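PDB 3DB2: putative NADPH-dependent oxidoreductase from Desulfitobacterium hafniense DCB-2, which probably catalyses an NADPH-dependent oxidation or reduction of an unidentified substrate, binding the dinucleotide through a Rossmann domain, as in GFO/IDH/MocA relatives. Local coordinates for residues N76-E84 with P98-I109; I187-V197 with L328-A336. All coordinates share one frame; numbering follows the deposited sequence.

Contact 1 of 2, residues N76-E84 with P98-I109; sequences NDKHAEVIE and PISVSLDHAQRI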
loop_
_atom_site.group_PDB
_atom_site.type_symbol
_atom_site.label_atom_id
_atom_site.label_comp_id
_atom_site.label_asym_id
_atom_site.label_seq_id
_atom_site.Cartn_x
_atom_site.Cartn_y
_atom_site.Cartn_z
ATOM N N ASN C 76 -15.154 -22.201 -10.639
ATOM C CA ASN C 76 -15.611 -20.927 -11.171
ATOM C C ASN C 76 -16.120 -20.963 -12.604
ATOM O O ASN C 76 -16.960 -20.122 -12.956
ATOM C CB ASN C 76 -14.492 -19.852 -11.141
ATOM C CG ASN C 76 -14.179 -19.600 -9.663
ATOM O OD1 ASN C 76 -15.042 -19.833 -8.802
ATOM N ND2 ASN C 76 -12.959 -19.165 -9.366
ATOM N N ASP C 77 -15.595 -21.856 -13.413
ATOM C CA ASP C 77 -15.942 -21.905 -14.834
ATOM C C ASP C 77 -17.226 -22.717 -15.044
ATOM O O ASP C 77 -17.829 -22.717 -16.122
ATOM C CB ASP C 77 -14.790 -22.423 -15.673
ATOM C CG ASP C 77 -14.494 -23.894 -15.499
ATOM O OD1 ASP C 77 -14.410 -24.315 -14.326
ATOM O OD2 ASP C 77 -14.356 -24.592 -16.536
ATOM N N LYS C 78 -17.685 -23.363 -13.993
ATOM C CA LYS C 78 -18.961 -24.069 -14.044
ATOM C C LYS C 78 -20.084 -23.318 -13.368
ATOM O O LYS C 78 -21.233 -23.768 -13.330
ATOM C CB LYS C 78 -18.688 -25.433 -13.410
ATOM C CG LYS C 78 -17.643 -26.261 -14.156
ATOM C CD LYS C 78 -17.810 -26.205 -15.661
ATOM C CE LYS C 78 -17.325 -27.445 -16.385
ATOM N NZ LYS C 78 -17.378 -27.280 -17.873
ATOM N N HIS C 79 -19.809 -22.139 -12.804
ATOM C CA HIS C 79 -20.868 -21.393 -12.122
ATOM C C HIS C 79 -22.032 -21.081 -13.051
ATOM O O HIS C 79 -23.207 -21.245 -12.683
ATOM C CB HIS C 79 -20.291 -20.097 -11.525
ATOM C CG HIS C 79 -19.430 -20.251 -10.308
ATOM N ND1 HIS C 79 -18.852 -19.163 -9.689
ATOM C CD2 HIS C 79 -19.020 -21.311 -9.569
ATOM C CE1 HIS C 79 -18.139 -19.539 -8.641
ATOM N NE2 HIS C 79 -18.224 -20.849 -8.540
ATOM N N ALA C 80 -21.739 -20.602 -14.249
ATOM C CA ALA C 80 -22.709 -20.123 -15.208
ATOM C C ALA C 80 -23.700 -21.210 -15.623
ATOM O O ALA C 80 -24.911 -21.057 -15.503
ATOM C CB ALA C 80 -22.045 -19.609 -16.482
ATOM N N GLU C 81 -23.203 -22.344 -16.116
ATOM C CA GLU C 81 -24.163 -23.372 -16.544
ATOM C C GLU C 81 -24.898 -23.955 -15.351
ATOM O O GLU C 81 -26.057 -24.382 -15.426
ATOM C CB GLU C 81 -23.431 -24.464 -17.338
ATOM C CG GLU C 81 -22.385 -25.186 -16.533
ATOM C CD GLU C 81 -21.579 -26.177 -17.350
ATOM O OE1 GLU C 81 -20.499 -25.770 -17.821
ATOM O OE2 GLU C 81 -22.034 -27.332 -17.493
ATOM N N VAL C 82 -24.255 -24.028 -14.176
ATOM C CA VAL C 82 -24.987 -24.619 -13.051
ATOM C C VAL C 82 -26.080 -23.678 -12.577
ATOM O O VAL C 82 -27.227 -24.079 -12.332
ATOM C CB VAL C 82 -24.034 -24.979 -11.917
ATOM C CG1 VAL C 82 -24.825 -25.453 -10.719
ATOM C CG2 VAL C 82 -23.048 -26.045 -12.366
ATOM N N ILE C 83 -25.748 -22.398 -12.455
ATOM C CA ILE C 83 -26.761 -21.383 -12.131
ATOM C C ILE C 83 -27.874 -21.381 -13.160
ATOM O O ILE C 83 -29.068 -21.313 -12.836
ATOM C CB ILE C 83 -26.129 -19.975 -11.997
ATOM C CG1 ILE C 83 -25.131 -19.862 -10.846
ATOM C CG2 ILE C 83 -27.199 -18.913 -11.869
ATOM C CD1 ILE C 83 -24.149 -18.680 -10.965
ATOM N N GLU C 84 -27.550 -21.476 -14.437
ATOM C CA GLU C 84 -28.622 -21.432 -15.446
ATOM C C GLU C 84 -29.572 -22.621 -15.256
ATOM O O GLU C 84 -30.780 -22.417 -15.254
ATOM C CB GLU C 84 -28.026 -21.409 -16.839
ATOM C CG GLU C 84 -27.434 -20.110 -17.333
ATOM C CD GLU C 84 -26.603 -20.235 -18.592
ATOM O OE1 GLU C 84 -26.088 -21.330 -18.887
ATOM O OE2 GLU C 84 -26.458 -19.228 -19.326
ATOM N N PRO C 98 -15.717 -15.811 -7.148
ATOM C CA PRO C 98 -15.952 -14.698 -8.164
ATOM C C PRO C 98 -17.271 -15.297 -8.679
ATOM O O PRO C 98 -17.336 -16.537 -8.675
ATOM C CB PRO C 98 -14.794 -14.653 -9.074
ATOM C CG PRO C 98 -14.260 -16.045 -9.021
ATOM C CD PRO C 98 -14.516 -16.545 -7.635
ATOM N N ILE C 99 -18.186 -14.457 -9.086
ATOM C CA ILE C 99 -19.360 -14.874 -9.849
ATOM C C ILE C 99 -18.936 -15.803 -10.970
ATOM O O ILE C 99 -19.589 -16.824 -11.229
ATOM C CB ILE C 99 -20.109 -13.648 -10.366
ATOM C CG1 ILE C 99 -21.276 -14.031 -11.276
ATOM C CG2 ILE C 99 -19.227 -12.665 -11.108
ATOM C CD1 ILE C 99 -22.270 -12.890 -11.427
ATOM N N SER C 100 -17.816 -15.496 -11.614
ATOM C CA SER C 100 -17.176 -16.307 -12.628
ATOM C C SER C 100 -15.776 -15.764 -12.882
ATOM O O SER C 100 -15.435 -14.752 -12.280
ATOM C CB SER C 100 -17.983 -16.245 -13.931
ATOM O OG SER C 100 -18.052 -14.949 -14.481
ATOM N N VAL C 101 -14.984 -16.369 -13.746
ATOM C CA VAL C 101 -13.733 -15.715 -14.148
ATOM C C VAL C 101 -13.836 -15.099 -15.529
ATOM O O VAL C 101 -12.957 -14.316 -15.942
ATOM C CB VAL C 101 -12.549 -16.683 -14.018
ATOM C CG1 VAL C 101 -12.232 -16.778 -12.530
ATOM C CG2 VAL C 101 -12.811 -18.063 -14.595
ATOM N N SER C 102 -14.893 -15.368 -16.311
ATOM C CA SER C 102 -14.960 -14.648 -17.585
ATOM C C SER C 102 -16.166 -13.714 -17.635
ATOM O O SER C 102 -17.220 -13.904 -17.025
ATOM C CB SER C 102 -15.003 -15.617 -18.757
ATOM O OG SER C 102 -16.349 -15.881 -19.123
ATOM N N LEU C 103 -16.036 -12.626 -18.396
ATOM C CA LEU C 103 -17.142 -11.674 -18.484
ATOM C C LEU C 103 -18.399 -12.320 -19.074
ATOM O O LEU C 103 -19.513 -12.058 -18.635
ATOM C CB LEU C 103 -16.688 -10.476 -19.321
ATOM C CG LEU C 103 -17.669 -9.310 -19.431
ATOM C CD1 LEU C 103 -17.966 -8.684 -18.076
ATOM C CD2 LEU C 103 -17.148 -8.229 -20.367
ATOM N N ASP C 104 -18.194 -13.141 -20.093
ATOM C CA ASP C 104 -19.274 -13.795 -20.819
ATOM C C ASP C 104 -20.205 -14.522 -19.851
ATOM O O ASP C 104 -21.415 -14.360 -19.829
ATOM C CB ASP C 104 -18.717 -14.801 -21.829
ATOM C CG ASP C 104 -19.845 -15.442 -22.631
ATOM O OD1 ASP C 104 -20.689 -14.677 -23.144
ATOM O OD2 ASP C 104 -19.874 -16.685 -22.733
ATOM N N HIS C 105 -19.619 -15.338 -19.005
ATOM C CA HIS C 105 -20.251 -16.137 -17.978
ATOM C C HIS C 105 -20.934 -15.231 -16.966
ATOM O O HIS C 105 -22.057 -15.516 -16.538
ATOM C CB HIS C 105 -19.217 -17.043 -17.343
ATOM C CG HIS C 105 -18.814 -18.235 -18.144
ATOM N ND1 HIS C 105 -18.091 -19.275 -17.590
ATOM C CD2 HIS C 105 -19.044 -18.579 -19.429
ATOM C CE1 HIS C 105 -17.885 -20.200 -18.520
ATOM N NE2 HIS C 105 -18.447 -19.803 -19.651
ATOM N N ALA C 106 -20.259 -14.136 -16.583
ATOM C CA ALA C 106 -20.894 -13.247 -15.599
ATOM C C ALA C 106 -22.161 -12.697 -16.226
ATOM O O ALA C 106 -23.181 -12.544 -15.569
ATOM C CB ALA C 106 -19.967 -12.108 -15.191
ATOM N N GLN C 107 -22.060 -12.355 -17.523
ATOM C CA GLN C 107 -23.225 -11.800 -18.228
ATOM C C GLN C 107 -24.328 -12.845 -18.349
ATOM O O GLN C 107 -25.519 -12.563 -18.258
ATOM C CB GLN C 107 -22.798 -11.305 -19.614
ATOM C CG GLN C 107 -22.019 -10.009 -19.542
ATOM C CD GLN C 107 -21.464 -9.559 -20.878
ATOM O OE1 GLN C 107 -21.128 -10.354 -21.761
ATOM N NE2 GLN C 107 -21.360 -8.236 -21.008
ATOM N N ARG C 108 -23.961 -14.104 -18.564
ATOM C CA ARG C 108 -24.988 -15.137 -18.656
ATOM C C ARG C 108 -25.732 -15.227 -17.335
ATOM O O ARG C 108 -26.926 -15.458 -17.338
ATOM C CB ARG C 108 -24.352 -16.477 -19.024
ATOM C CG ARG C 108 -24.198 -16.634 -20.540
ATOM C CD ARG C 108 -23.217 -17.743 -20.887
ATOM N NE ARG C 108 -23.662 -19.040 -20.374
ATOM C CZ ARG C 108 -22.930 -20.142 -20.369
ATOM N NH1 ARG C 108 -21.698 -20.097 -20.868
ATOM N NH2 ARG C 108 -23.415 -21.275 -19.879
ATOM N N ILE C 109 -25.028 -15.040 -16.223
ATOM C CA ILE C 109 -25.620 -15.233 -14.913
ATOM C C ILE C 109 -26.536 -14.067 -14.592
ATOM O O ILE C 109 -27.648 -14.185 -14.083
ATOM C CB ILE C 109 -24.512 -15.413 -13.865
ATOM C CG1 ILE C 109 -23.697 -16.689 -14.063
ATOM C CG2 ILE C 109 -25.095 -15.320 -12.475
ATOM C CD1 ILE C 109 -22.371 -16.661 -13.327
HETATM O O HOH W 1 -18.863 -19.675 -14.851
HETATM O O HOH W 2 -27.908 -16.952 -19.338
#

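Contact 2 of 2, residues I187-V197 with L328-A336; sequences IDNLQFLLGPV and LRNLAVVLA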
loop_
_atom_site.group_PDB
_atom_site.type_symbol
_atom_site.label_atom_id
_atom_site.label_comp_id
_atom_site.label_asym_id
_atom_site.label_seq_id
_atom_site.Cartn_x
_atom_site.Cartn_y
_atom_site.Cartn_z
ATOM N N ILE C 187 -11.350 -6.424 -3.335
ATOM C CA ILE C 187 -12.116 -5.635 -4.284
ATOM C C ILE C 187 -13.553 -5.419 -3.849
ATOM O O ILE C 187 -14.120 -4.306 -3.919
ATOM C CB ILE C 187 -12.063 -6.278 -5.686
ATOM C CG1 ILE C 187 -10.597 -6.258 -6.169
ATOM C CG2 ILE C 187 -13.023 -5.618 -6.651
ATOM C CD1 ILE C 187 -10.406 -7.043 -7.440
ATOM N N ASP C 188 -14.199 -6.461 -3.348
ATOM C CA ASP C 188 -15.549 -6.313 -2.805
ATOM C C ASP C 188 -15.503 -5.429 -1.557
ATOM O O ASP C 188 -16.369 -4.536 -1.472
ATOM C CB ASP C 188 -16.191 -7.657 -2.495
ATOM C CG ASP C 188 -17.650 -7.415 -2.106
ATOM O OD1 ASP C 188 -18.453 -7.055 -3.003
ATOM O OD2 ASP C 188 -17.934 -7.573 -0.907
ATOM N N ASN C 189 -14.551 -5.655 -0.653
ATOM C CA ASN C 189 -14.472 -4.770 0.508
ATOM C C ASN C 189 -14.330 -3.318 0.090
ATOM O O ASN C 189 -14.948 -2.439 0.691
ATOM C CB ASN C 189 -13.323 -5.163 1.445
ATOM C CG ASN C 189 -13.645 -6.459 2.169
ATOM O OD1 ASN C 189 -14.809 -6.838 2.290
ATOM N ND2 ASN C 189 -12.586 -7.099 2.648
ATOM N N LEU C 190 -13.523 -3.040 -0.918
ATOM C CA LEU C 190 -13.242 -1.672 -1.353
ATOM C C LEU C 190 -14.462 -0.974 -1.931
ATOM O O LEU C 190 -14.732 0.196 -1.683
ATOM C CB LEU C 190 -12.116 -1.681 -2.399
ATOM C CG LEU C 190 -10.717 -1.931 -1.805
ATOM C CD1 LEU C 190 -9.705 -2.268 -2.893
ATOM C CD2 LEU C 190 -10.278 -0.711 -1.018
ATOM N N GLN C 191 -15.254 -1.685 -2.735
ATOM C CA GLN C 191 -16.448 -1.053 -3.306
ATOM C C GLN C 191 -17.590 -1.049 -2.303
ATOM O O GLN C 191 -18.460 -0.186 -2.363
ATOM C CB GLN C 191 -16.774 -1.761 -4.620
ATOM C CG GLN C 191 -15.688 -1.517 -5.677
ATOM C CD GLN C 191 -16.037 -2.032 -7.068
ATOM O OE1 GLN C 191 -16.182 -1.299 -8.038
ATOM N NE2 GLN C 191 -16.153 -3.350 -7.231
ATOM N N PHE C 192 -17.608 -1.972 -1.345
ATOM C CA PHE C 192 -18.534 -1.892 -0.219
ATOM C C PHE C 192 -18.301 -0.626 0.603
ATOM O O PHE C 192 -19.192 0.141 0.984
ATOM C CB PHE C 192 -18.362 -3.117 0.666
ATOM C CG PHE C 192 -18.979 -3.016 2.043
ATOM C CD1 PHE C 192 -20.363 -2.891 2.144
ATOM C CD2 PHE C 192 -18.218 -3.060 3.199
ATOM C CE1 PHE C 192 -20.952 -2.798 3.387
ATOM C CE2 PHE C 192 -18.802 -2.939 4.447
ATOM C CZ PHE C 192 -20.180 -2.808 4.522
ATOM N N LEU C 193 -17.023 -0.366 0.893
ATOM C CA LEU C 193 -16.646 0.774 1.723
ATOM C C LEU C 193 -16.787 2.105 0.990
ATOM O O LEU C 193 -17.309 3.052 1.603
ATOM C CB LEU C 193 -15.220 0.576 2.217
ATOM C CG LEU C 193 -14.933 -0.564 3.191
ATOM C CD1 LEU C 193 -13.458 -0.534 3.598
ATOM C CD2 LEU C 193 -15.853 -0.474 4.406
ATOM N N LEU C 194 -16.354 2.168 -0.260
ATOM C CA LEU C 194 -16.285 3.420 -1.004
ATOM C C LEU C 194 -17.112 3.559 -2.276
ATOM O O LEU C 194 -17.059 4.643 -2.897
ATOM C CB LEU C 194 -14.823 3.654 -1.436
ATOM C CG LEU C 194 -13.790 3.804 -0.328
ATOM C CD1 LEU C 194 -12.548 4.464 -0.882
ATOM C CD2 LEU C 194 -14.352 4.597 0.843
ATOM N N GLY C 195 -17.861 2.568 -2.719
ATOM C CA GLY C 195 -18.598 2.695 -3.955
ATOM C C GLY C 195 -17.779 2.241 -5.167
ATOM O O GLY C 195 -16.657 1.743 -5.015
ATOM N N PRO C 196 -18.341 2.383 -6.355
ATOM C CA PRO C 196 -17.790 1.776 -7.562
ATOM C C PRO C 196 -16.474 2.359 -8.062
ATOM O O PRO C 196 -16.191 3.558 -8.165
ATOM C CB PRO C 196 -18.877 2.015 -8.635
ATOM C CG PRO C 196 -19.615 3.204 -8.122
ATOM C CD PRO C 196 -19.609 3.075 -6.636
ATOM N N VAL C 197 -15.589 1.452 -8.450
ATOM C CA VAL C 197 -14.314 1.799 -9.064
ATOM C C VAL C 197 -14.529 2.346 -10.465
ATOM O O VAL C 197 -15.366 1.828 -11.201
ATOM C CB VAL C 197 -13.410 0.559 -9.095
ATOM C CG1 VAL C 197 -12.158 0.868 -9.897
ATOM C CG2 VAL C 197 -13.080 0.102 -7.673
ATOM N N LEU C 328 -20.426 -8.770 -10.752
ATOM C CA LEU C 328 -19.815 -8.547 -12.060
ATOM C C LEU C 328 -18.860 -7.360 -11.923
ATOM O O LEU C 328 -17.792 -7.398 -12.521
ATOM C CB LEU C 328 -20.878 -8.336 -13.128
ATOM C CG LEU C 328 -20.441 -8.280 -14.593
ATOM C CD1 LEU C 328 -21.579 -8.709 -15.501
ATOM C CD2 LEU C 328 -19.955 -6.907 -15.000
ATOM N N ARG C 329 -19.214 -6.330 -11.159
ATOM C CA ARG C 329 -18.326 -5.188 -11.034
ATOM C C ARG C 329 -17.022 -5.593 -10.350
ATOM O O ARG C 329 -15.971 -5.056 -10.673
ATOM C CB ARG C 329 -18.952 -4.049 -10.241
ATOM C CG ARG C 329 -19.587 -2.940 -11.056
ATOM C CD ARG C 329 -19.651 -1.645 -10.268
ATOM N NE ARG C 329 -19.301 -0.462 -11.043
ATOM C CZ ARG C 329 -18.101 0.078 -11.190
ATOM N NH1 ARG C 329 -17.029 -0.451 -10.612
ATOM N NH2 ARG C 329 -17.983 1.169 -11.941
ATOM N N ASN C 330 -17.115 -6.541 -9.423
ATOM C CA ASN C 330 -15.887 -7.025 -8.762
ATOM C C ASN C 330 -15.001 -7.761 -9.745
ATOM O O ASN C 330 -13.768 -7.604 -9.814
ATOM C CB ASN C 330 -16.243 -7.919 -7.564
ATOM C CG ASN C 330 -16.891 -7.171 -6.417
ATOM O OD1 ASN C 330 -16.739 -5.951 -6.357
ATOM N ND2 ASN C 330 -17.564 -7.920 -5.551
ATOM N N LEU C 331 -15.573 -8.630 -10.579
ATOM C CA LEU C 331 -14.799 -9.334 -11.587
ATOM C C LEU C 331 -14.150 -8.380 -12.596
ATOM O O LEU C 331 -13.032 -8.575 -13.046
ATOM C CB LEU C 331 -15.689 -10.267 -12.401
ATOM C CG LEU C 331 -15.057 -10.999 -13.610
ATOM C CD1 LEU C 331 -13.890 -11.848 -13.111
ATOM C CD2 LEU C 331 -16.136 -11.796 -14.340
ATOM N N ALA C 332 -14.912 -7.352 -12.964
ATOM C CA ALA C 332 -14.465 -6.337 -13.913
ATOM C C ALA C 332 -13.199 -5.632 -13.430
ATOM O O ALA C 332 -12.331 -5.284 -14.224
ATOM C CB ALA C 332 -15.582 -5.328 -14.131
ATOM N N VAL C 333 -13.061 -5.419 -12.128
ATOM C CA VAL C 333 -11.805 -4.873 -11.603
ATOM C C VAL C 333 -10.643 -5.808 -11.921
ATOM O O VAL C 333 -9.566 -5.393 -12.357
ATOM C CB VAL C 333 -11.925 -4.589 -10.101
ATOM C CG1 VAL C 333 -10.661 -4.095 -9.440
ATOM C CG2 VAL C 333 -13.010 -3.517 -9.880
ATOM N N VAL C 334 -10.854 -7.117 -11.695
ATOM C CA VAL C 334 -9.817 -8.100 -11.962
ATOM C C VAL C 334 -9.503 -8.093 -13.458
ATOM O O VAL C 334 -8.323 -8.104 -13.818
ATOM C CB VAL C 334 -10.209 -9.507 -11.467
ATOM C CG1 VAL C 334 -9.139 -10.532 -11.859
ATOM C CG2 VAL C 334 -10.388 -9.549 -9.951
ATOM N N LEU C 335 -10.523 -8.056 -14.314
ATOM C CA LEU C 335 -10.240 -8.136 -15.752
ATOM C C LEU C 335 -9.534 -6.853 -16.222
ATOM O O LEU C 335 -8.653 -6.903 -17.082
ATOM C CB LEU C 335 -11.514 -8.415 -16.533
ATOM C CG LEU C 335 -12.265 -9.707 -16.189
ATOM C CD1 LEU C 335 -13.609 -9.762 -16.910
ATOM C CD2 LEU C 335 -11.437 -10.950 -16.512
ATOM N N ALA C 336 -9.915 -5.737 -15.620
ATOM C CA ALA C 336 -9.294 -4.460 -16.037
ATOM C C ALA C 336 -7.831 -4.451 -15.651
ATOM O O ALA C 336 -6.988 -3.922 -16.400
ATOM C CB ALA C 336 -10.072 -3.322 -15.418
#

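Contact 1 of 2, residues N76-E84 with P98-I109
R108 grips E84 at one end of the groove between helices 79-88 and 103-116, and N76 lies on P98 at the other; R108 and N76 bury much of the surface. The arginine meets E84 side-on: R108 NE donates to E84 OE2 at 3.0 Å and R108 NH2 to E84 OE1 at 2.9 Å, both bonds almost straight. The carboxylate lies at the guanidinium edge, its plane turned 35° from that of the arginine, while the A80 methyl sits over one guanidinium face. A bend at chi3 (61°) folds the arginine tip back over that methyl. A leucine in place of R108 would probably leave the E84 carboxylate without its charged mate and the A80 methyl without its flat cover. The same methyl also makes a CH-pi contact with the H105 ring. Deeper in, the I83 and I109 side chains cross at about a right angle, their CD1 atoms 3.6 Å apart. N76 ND2 is 3.4 Å from P98 CG, and H79 ND1 donates to I99 O (2.9 Å) from above the carbonyl plane. A water accepts from A80 N, donates to N76 O and bonds H105 ND1. The segment axes run 13° apart, as expected for consecutive helices on one side of a Rossmann fold's parallel sheet, joined through strand 92-96.

Contact 2 of 2, residues I187-V197 with L328-A336
Over one face of the R329 guanidinium, in the one of its two modelled conformers described here, sits P196 CB, 3.3 Å from R329 CZ, while V197 O lies at its edge, near the plane. R329 NH2 (2.8 Å) and NH1 (2.9 Å) grip V197 O end-on, NH1 on a lone pair; NH2 also forms a salt bridge with E224. The Q191 amide plane is turned 69° from the guanidinium, and Q191 OE1 takes an almost straight bond from V197 N (2.8 Å), in the carbonyl plane and on a lone pair, plus a weak one from R329 NH1. With the chain extended beyond CG (chi2 -172°), the glutamine places its other end beside N330, where NE2 donates weakly to OD1. N330 ND2 in turn reaches D188 OD1 at 2.8 Å, on the anti side of a carboxylate standing nearly perpendicular to the asparagine amide; D188 OD2 pairs with R127. Beyond this polar chain, I187 CD1 packs against V333 CG1 (3.6 Å) and V334 CG2. The segment axes cross at 120°. The contact ties helix 183-194, and the turn through G195 into strand 197-205, to helix 324-343: a buried helix-helix crossing packed on the large mixed sheet, the sheet being the hallmark of the GFO/IDH/MocA C-terminal domain.

How the contacts relate
Contact 1 joins neighbouring helices of the Rossmann domain and is partly buried; contact 2 is buried and brings together parts of the chain more than 130 residues apart. Their centres lie about 17 Å apart, and no element is common to both, yet helix 103-116 and the loop before it pack on helix 324-343: S100 O is 3.4 Å from L331 CD1, and A106 CB is 3.8 Å from L328 CD1. Contact 1 mixes an ion pair, waters and one buried histidine bond round A80, I83 and I109, whereas contact 2 sets a polar chain beside the I187, V333 and V334 cluster. The salt bridge of contact 1 lies within it; those of contact 2 reach outside, to E224 and R127.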